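Local coordinates for aldehyde dehydrogenase (Trypanosoma brucei, PDB 5MYP), which probably oxidises aldehydes to carboxylic acids with NAD+ as the electron acceptor, as a glycosomal member of the aldehyde dehydrogenase family, at residues 280-283 and 284-288; 289-292 and 293-297. All coordinates share one frame; numbering follows the deposited sequence. Where two conformers were deposited one is given.

Contact 1 (280-283 and 284-288)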
ATOM      1  N   ALA A 280     -24.011  -1.625  33.757  1.00 18.41           N
ATOM      2  CA  ALA A 280     -24.658  -0.577  34.558  1.00 18.72           C
ATOM      3  C   ALA A 280     -23.840  -0.239  35.803  1.00 18.97           C
ATOM      4  O   ALA A 280     -23.638   0.934  36.105  1.00 19.05           O
ATOM      5  CB  ALA A 280     -26.072  -0.987  34.956  1.00 18.88           C
ATOM      6  N   GLU A 281     -23.364  -1.264  36.507  1.00 19.34           N
ATOM      7  CA  GLU A 281     -22.524  -1.060  37.693  1.00 19.77           C
ATOM      8  C   GLU A 281     -21.199  -0.384  37.354  1.00 18.96           C
ATOM      9  O   GLU A 281     -20.783   0.535  38.060  1.00 18.47           O
ATOM     10  CB  GLU A 281     -22.267  -2.382  38.439  1.00 20.86           C
ATOM     11  CG  GLU A 281     -23.497  -2.978  39.116  1.00 22.35           C
ATOM     12  CD  GLU A 281     -24.186  -2.010  40.067  1.00 23.78           C
ATOM     13  OE1 GLU A 281     -23.490  -1.406  40.915  1.00 25.58           O
ATOM     14  OE2 GLU A 281     -25.423  -1.841  39.961  1.00 25.19           O
ATOM     15  N   ALA A 282     -20.554  -0.831  36.273  1.00 18.35           N
ATOM     16  CA  ALA A 282     -19.314  -0.210  35.795  1.00 17.91           C
ATOM     17  C   ALA A 282     -19.507   1.273  35.460  1.00 17.78           C
ATOM     18  O   ALA A 282     -18.667   2.105  35.815  1.00 17.50           O
ATOM     19  CB  ALA A 282     -18.776  -0.959  34.583  1.00 17.86           C
ATOM     20  N   ARG A 283     -20.619   1.592  34.795  1.00 17.76           N
ATOM     21  CA  ARG A 283     -20.948   2.976  34.429  1.00 18.07           C
ATOM     22  C   ARG A 283     -21.086   3.889  35.651  1.00 18.93           C
ATOM     23  O   ARG A 283     -20.536   4.994  35.664  1.00 18.63           O
ATOM     24  CB  ARG A 283     -22.236   3.027  33.604  1.00 17.49           C
ATOM     25  CG  ARG A 283     -22.491   4.358  32.917  1.00 17.33           C
ATOM     26  CD  ARG A 283     -23.843   4.368  32.220  1.00 17.20           C
ATOM     27  NE  ARG A 283     -24.945   4.594  33.166  1.00 16.80           N
ATOM     28  CZ  ARG A 283     -25.897   5.529  33.067  1.00 16.66           C
ATOM     29  NH1 ARG A 283     -26.822   5.617  34.020  1.00 16.63           N
ATOM     30  NH2 ARG A 283     -25.959   6.370  32.035  1.00 16.45           N
ATOM     31  N   LYS A 284     -21.830   3.425  36.659  1.00 20.10           N
ATOM     32  CA  LYS A 284     -22.002   4.165  37.923  1.00 21.55           C
ATOM     33  C   LYS A 284     -20.667   4.413  38.609  1.00 21.16           C
ATOM     34  O   LYS A 284     -20.396   5.529  39.055  1.00 21.31           O
ATOM     35  CB  LYS A 284     -22.919   3.406  38.894  1.00 22.93           C
ATOM     36  CG  LYS A 284     -24.381   3.357  38.483  1.00 24.26           C
ATOM     37  CD  LYS A 284     -25.201   2.468  39.414  1.00 25.30           C
ATOM     38  CE  LYS A 284     -26.381   1.823  38.700  1.00 26.06           C
ATOM     39  NZ  LYS A 284     -27.281   2.815  38.049  1.00 26.97           N
ATOM     40  N   ALA A 285     -19.847   3.367  38.690  1.00 20.90           N
ATOM     41  CA  ALA A 285     -18.516   3.450  39.293  1.00 21.09           C
ATOM     42  C   ALA A 285     -17.615   4.484  38.606  1.00 21.20           C
ATOM     43  O   ALA A 285     -16.986   5.301  39.281  1.00 21.13           O
ATOM     44  CB  ALA A 285     -17.846   2.084  39.279  1.00 20.97           C
ATOM     45  N   MET A 286     -17.583   4.468  37.274  1.00 20.92           N
ATOM     46  CA  MET A 286     -16.682   5.343  36.510  1.00 21.34           C
ATOM     47  C   MET A 286     -17.132   6.807  36.435  1.00 21.63           C
ATOM     48  O   MET A 286     -16.296   7.706  36.471  1.00 21.35           O
ATOM     49  CB  MET A 286     -16.462   4.786  35.100  1.00 21.39           C
ATOM     50  CG  MET A 286     -15.670   3.494  35.103  1.00 21.30           C
ATOM     51  SD  MET A 286     -15.414   2.798  33.457  1.00 21.43           S
ATOM     52  CE  MET A 286     -14.913   1.135  33.885  1.00 21.38           C
ATOM     53  N   LEU A 287     -18.437   7.049  36.324  1.00 21.90           N
ATOM     54  CA  LEU A 287     -18.956   8.416  36.198  1.00 22.53           C
ATOM     55  C   LEU A 287     -19.285   9.064  37.539  1.00 22.84           C
ATOM     56  O   LEU A 287     -19.244  10.293  37.651  1.00 22.43           O
ATOM     57  CB  LEU A 287     -20.192   8.440  35.299  1.00 22.71           C
ATOM     58  CG  LEU A 287     -19.955   7.952  33.868  1.00 23.04           C
ATOM     59  CD1 LEU A 287     -21.250   7.954  33.079  1.00 23.37           C
ATOM     60  CD2 LEU A 287     -18.891   8.781  33.155  1.00 23.09           C
ATOM     61  N   GLY A 288     -19.613   8.246  38.538  1.00 23.28           N
ATOM     62  CA  GLY A 288     -19.978   8.738  39.867  1.00 24.19           C
ATOM     63  C   GLY A 288     -21.457   9.058  39.982  1.00 24.78           C
ATOM     64  O   GLY A 288     -22.101   9.434  39.003  1.00 23.93           O
TER
HETATM   65  O   HOH W   1     -25.434   2.766  35.199  1.00 17.63           O
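The carbonyl oxygen of Ala280 is gripped twice: it takes the helical N-H of Lys284, with N and O 3.1 Å apart, and a proton from a water whose oxygen lies 2.7 Å from Ala280 O. That water in turn accepts from Arg283 NE at 2.8 Å, sitting in plane at the edge of the guanidinium, and receives a weak bond from Lys284 NZ. Arg283 can reach it because its chain runs out with CG anti to the backbone N (chi1 -167°) and bends at chi3. Its NH2 is held further by a salt bridge to Glu339, in a loop, and a hydrogen bond to Pro349 O of strand 346-353. Here the C-terminal end of helix 272-287 packs against the mixed sheet containing that strand, and the i to i+4 pattern repeats, as in Leu287 N to Arg283 O at 3.0 Å. On the side toward strand 346-353, Leu287 CD1 rests 3.8 Å from Arg283 CG. On another side Met286 CE stands 4.4 Å from Ala282 CB; both residues face helix 240-252, and Met286 also packs on Phe474 of the second subunit. Exposed Glu281 stays loose, its OE2 4.0 Å from Lys284 CE and 5.4 Å from Lys284 NZ.

Contact 2 (289-292 and 293-297)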
ATOM      1  N   ASP A 289     -21.976   8.933  41.201  1.00 25.73           N
ATOM      2  CA  ASP A 289     -23.402   9.095  41.492  1.00 26.16           C
ATOM      3  C   ASP A 289     -23.879  10.532  41.261  1.00 24.56           C
ATOM      4  O   ASP A 289     -24.925  10.746  40.639  1.00 23.63           O
ATOM      5  CB  ASP A 289     -23.685   8.660  42.942  1.00 27.64           C
ATOM      6  CG  ASP A 289     -25.175   8.601  43.276  1.00 29.73           C
ATOM      7  OD1 ASP A 289     -25.974   8.082  42.465  1.00 31.87           O
ATOM      8  OD2 ASP A 289     -25.546   9.058  44.377  1.00 31.91           O
ATOM      9  N   LYS A 290     -23.109  11.507  41.748  1.00 23.73           N
ATOM     10  CA  LYS A 290     -23.509  12.918  41.661  1.00 23.41           C
ATOM     11  C   LYS A 290     -23.659  13.401  40.217  1.00 22.26           C
ATOM     12  O   LYS A 290     -24.641  14.071  39.892  1.00 21.56           O
ATOM     13  CB  LYS A 290     -22.544  13.834  42.422  1.00 24.08           C
ATOM     14  CG  LYS A 290     -23.046  15.269  42.524  1.00 24.80           C
ATOM     15  CD  LYS A 290     -22.310  16.094  43.568  1.00 25.47           C
ATOM     16  CE  LYS A 290     -22.827  17.521  43.567  1.00 25.56           C
ATOM     17  NZ  LYS A 290     -22.420  18.279  44.781  1.00 26.16           N
ATOM     18  N   PHE A 291     -22.694  13.060  39.362  1.00 21.26           N
ATOM     19  CA  PHE A 291     -22.758  13.426  37.940  1.00 20.70           C
ATOM     20  C   PHE A 291     -24.043  12.896  37.297  1.00 20.05           C
ATOM     21  O   PHE A 291     -24.778  13.655  36.665  1.00 19.28           O
ATOM     22  CB  PHE A 291     -21.526  12.916  37.175  1.00 20.77           C
ATOM     23  CG  PHE A 291     -21.608  13.129  35.687  1.00 20.68           C
ATOM     24  CD1 PHE A 291     -21.330  14.374  35.133  1.00 20.86           C
ATOM     25  CD2 PHE A 291     -21.981  12.088  34.836  1.00 20.93           C
ATOM     26  CE1 PHE A 291     -21.409  14.574  33.758  1.00 20.76           C
ATOM     27  CE2 PHE A 291     -22.067  12.284  33.467  1.00 20.66           C
ATOM     28  CZ  PHE A 291     -21.782  13.531  32.931  1.00 20.65           C
ATOM     29  N   LEU A 292     -24.307  11.603  37.478  1.00 19.78           N
ATOM     30  CA  LEU A 292     -25.495  10.966  36.904  1.00 20.37           C
ATOM     31  C   LEU A 292     -26.799  11.541  37.460  1.00 20.49           C
ATOM     32  O   LEU A 292     -27.718  11.824  36.696  1.00 20.24           O
ATOM     33  CB  LEU A 292     -25.453   9.443  37.096  1.00 20.52           C
ATOM     34  CG  LEU A 292     -24.431   8.688  36.241  1.00 20.63           C
ATOM     35  CD1 LEU A 292     -24.313   7.237  36.697  1.00 20.77           C
ATOM     36  CD2 LEU A 292     -24.792   8.769  34.764  1.00 20.67           C
ATOM     37  N   LYS A 293     -26.864  11.735  38.777  1.00 20.92           N
ATOM     38  CA  LYS A 293     -28.046  12.338  39.414  1.00 21.45           C
ATOM     39  C   LYS A 293     -28.373  13.731  38.868  1.00 20.95           C
ATOM     40  O   LYS A 293     -29.544  14.037  38.611  1.00 20.16           O
ATOM     41  CB  LYS A 293     -27.874  12.418  40.934  1.00 22.25           C
ATOM     42  CG  LYS A 293     -28.084  11.097  41.651  1.00 23.32           C
ATOM     43  CD  LYS A 293     -27.714  11.233  43.117  1.00 24.33           C
ATOM     44  CE  LYS A 293     -28.367  10.164  43.974  1.00 24.93           C
ATOM     45  NZ  LYS A 293     -27.894  10.280  45.382  1.00 25.38           N
ATOM     46  N   VAL A 294     -27.339  14.556  38.689  1.00 20.90           N
ATOM     47  CA  VAL A 294     -27.507  15.915  38.157  1.00 21.24           C
ATOM     48  C   VAL A 294     -27.964  15.870  36.698  1.00 21.95           C
ATOM     49  O   VAL A 294     -28.882  16.593  36.309  1.00 21.85           O
ATOM     50  CB  VAL A 294     -26.216  16.771  38.306  1.00 21.12           C
ATOM     51  CG1 VAL A 294     -26.346  18.116  37.596  1.00 21.05           C
ATOM     52  CG2 VAL A 294     -25.896  16.995  39.781  1.00 21.00           C
ATOM     53  N   LEU A 295     -27.325  15.010  35.909  1.00 22.85           N
ATOM     54  CA  LEU A 295     -27.699  14.816  34.508  1.00 23.50           C
ATOM     55  C   LEU A 295     -29.122  14.263  34.347  1.00 24.29           C
ATOM     56  O   LEU A 295     -29.850  14.693  33.446  1.00 24.02           O
ATOM     57  CB  LEU A 295     -26.686  13.898  33.808  1.00 23.30           C
ATOM     58  CG  LEU A 295     -26.702  13.817  32.285  1.00 23.23           C
ATOM     59  CD1 LEU A 295     -26.466  15.176  31.677  1.00 23.16           C
ATOM     60  CD2 LEU A 295     -25.645  12.829  31.848  1.00 23.18           C
ATOM     61  N   LYS A 296     -29.501  13.325  35.216  0.50 24.95           N
ATOM     62  CA  LYS A 296     -30.856  12.774  35.243  0.50 25.74           C
ATOM     63  C   LYS A 296     -31.922  13.791  35.666  0.50 26.07           C
ATOM     64  O   LYS A 296     -33.084  13.665  35.274  0.50 26.47           O
ATOM     65  CB  LYS A 296     -30.925  11.578  36.194  0.50 25.94           C
ATOM     66  CG  LYS A 296     -32.242  10.828  36.098  0.50 26.27           C
ATOM     67  CD  LYS A 296     -32.593  10.512  34.653  0.50 26.44           C
ATOM     68  CE  LYS A 296     -34.055  10.123  34.507  0.50 26.47           C
ATOM     69  NZ  LYS A 296     -34.411   8.978  35.386  0.50 26.50           N
ATOM     70  N   GLY A 297     -31.524  14.779  36.470  1.00 26.23           N
ATOM     71  CA  GLY A 297     -32.446  15.776  37.024  1.00 26.46           C
ATOM     72  C   GLY A 297     -32.972  15.377  38.396  1.00 27.02           C
ATOM     73  O   GLY A 297     -33.962  15.943  38.859  1.00 27.47           O
TER
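Asp289 and Lys293, one helical turn apart, form a salt bridge in which Lys293 NZ stands 2.8 Å from Asp289 OD2. The ammonium meets that oxygen on its syn side, 21° out of the carboxylate plane. Lys293 starts with CG beside its own backbone N (chi1 -77°) and then runs extended, which carries CE and NZ back along the helix to the acid. The same two residues are joined through the backbone, Lys293 N to Asp289 O, at 2.9 Å. This pair belongs to the exposed side of the helix, where Lys290 also extends, its CG only loosely near Val294 CG2 at 4.3 Å.

The buried side is packed quite differently, mainly by apolar side chains. Phe291 and Leu295 lie alongside each other and point the same way, each with CG anti to the backbone N, so that Leu295 CD2 approaches the ring obliquely, 4.0 Å from Phe291 CE2. Both reach Leu308 of helix 304-309 and Thr346 of strand 346-353, while Val294 is covered by Lys304 and Phe307. The side chain of Leu292 points another way, to Arg283 and Leu287 of helix 272-287. Its carbonyl oxygen is taken by Lys296 N at 2.8 Å, the last strong bond of the i to i+4 pattern; a weak one from Gly297 N to Lys293 O, at 3.0 Å, comes after it.

Beyond Lys296 the chain leaves helical geometry at Gly297, whose phi is positive (93°). Glu298 N returns to Lys293 O, and Gly297 N comes within 3.2 Å of Val294 O in a weak bond; the two together make a Schellman motif, with Gly297 as its C' residue, closing this short amphipathic helix.

Read from the N terminus, contact 1 lies in the last turns of helix 272-287 and contact 2 occupies helix 289-296, so the two are in series, neither nested nor crossed. Each spans only consecutive helical turns and closes no long loop; Gly288, with positive phi, makes the corner between the helices. Across that corner Leu292 is the shared piece: its CD2 packs 4.0 Å from Leu287 CD1 and 3.8 Å from Arg283 NH2. Contact 1 joins its helix to helix 240-252, strand 333-336 and the second subunit, whereas contact 2 reaches helix 304-309. Both also border strand 346-353, whose sheet therefore lies beside the pair.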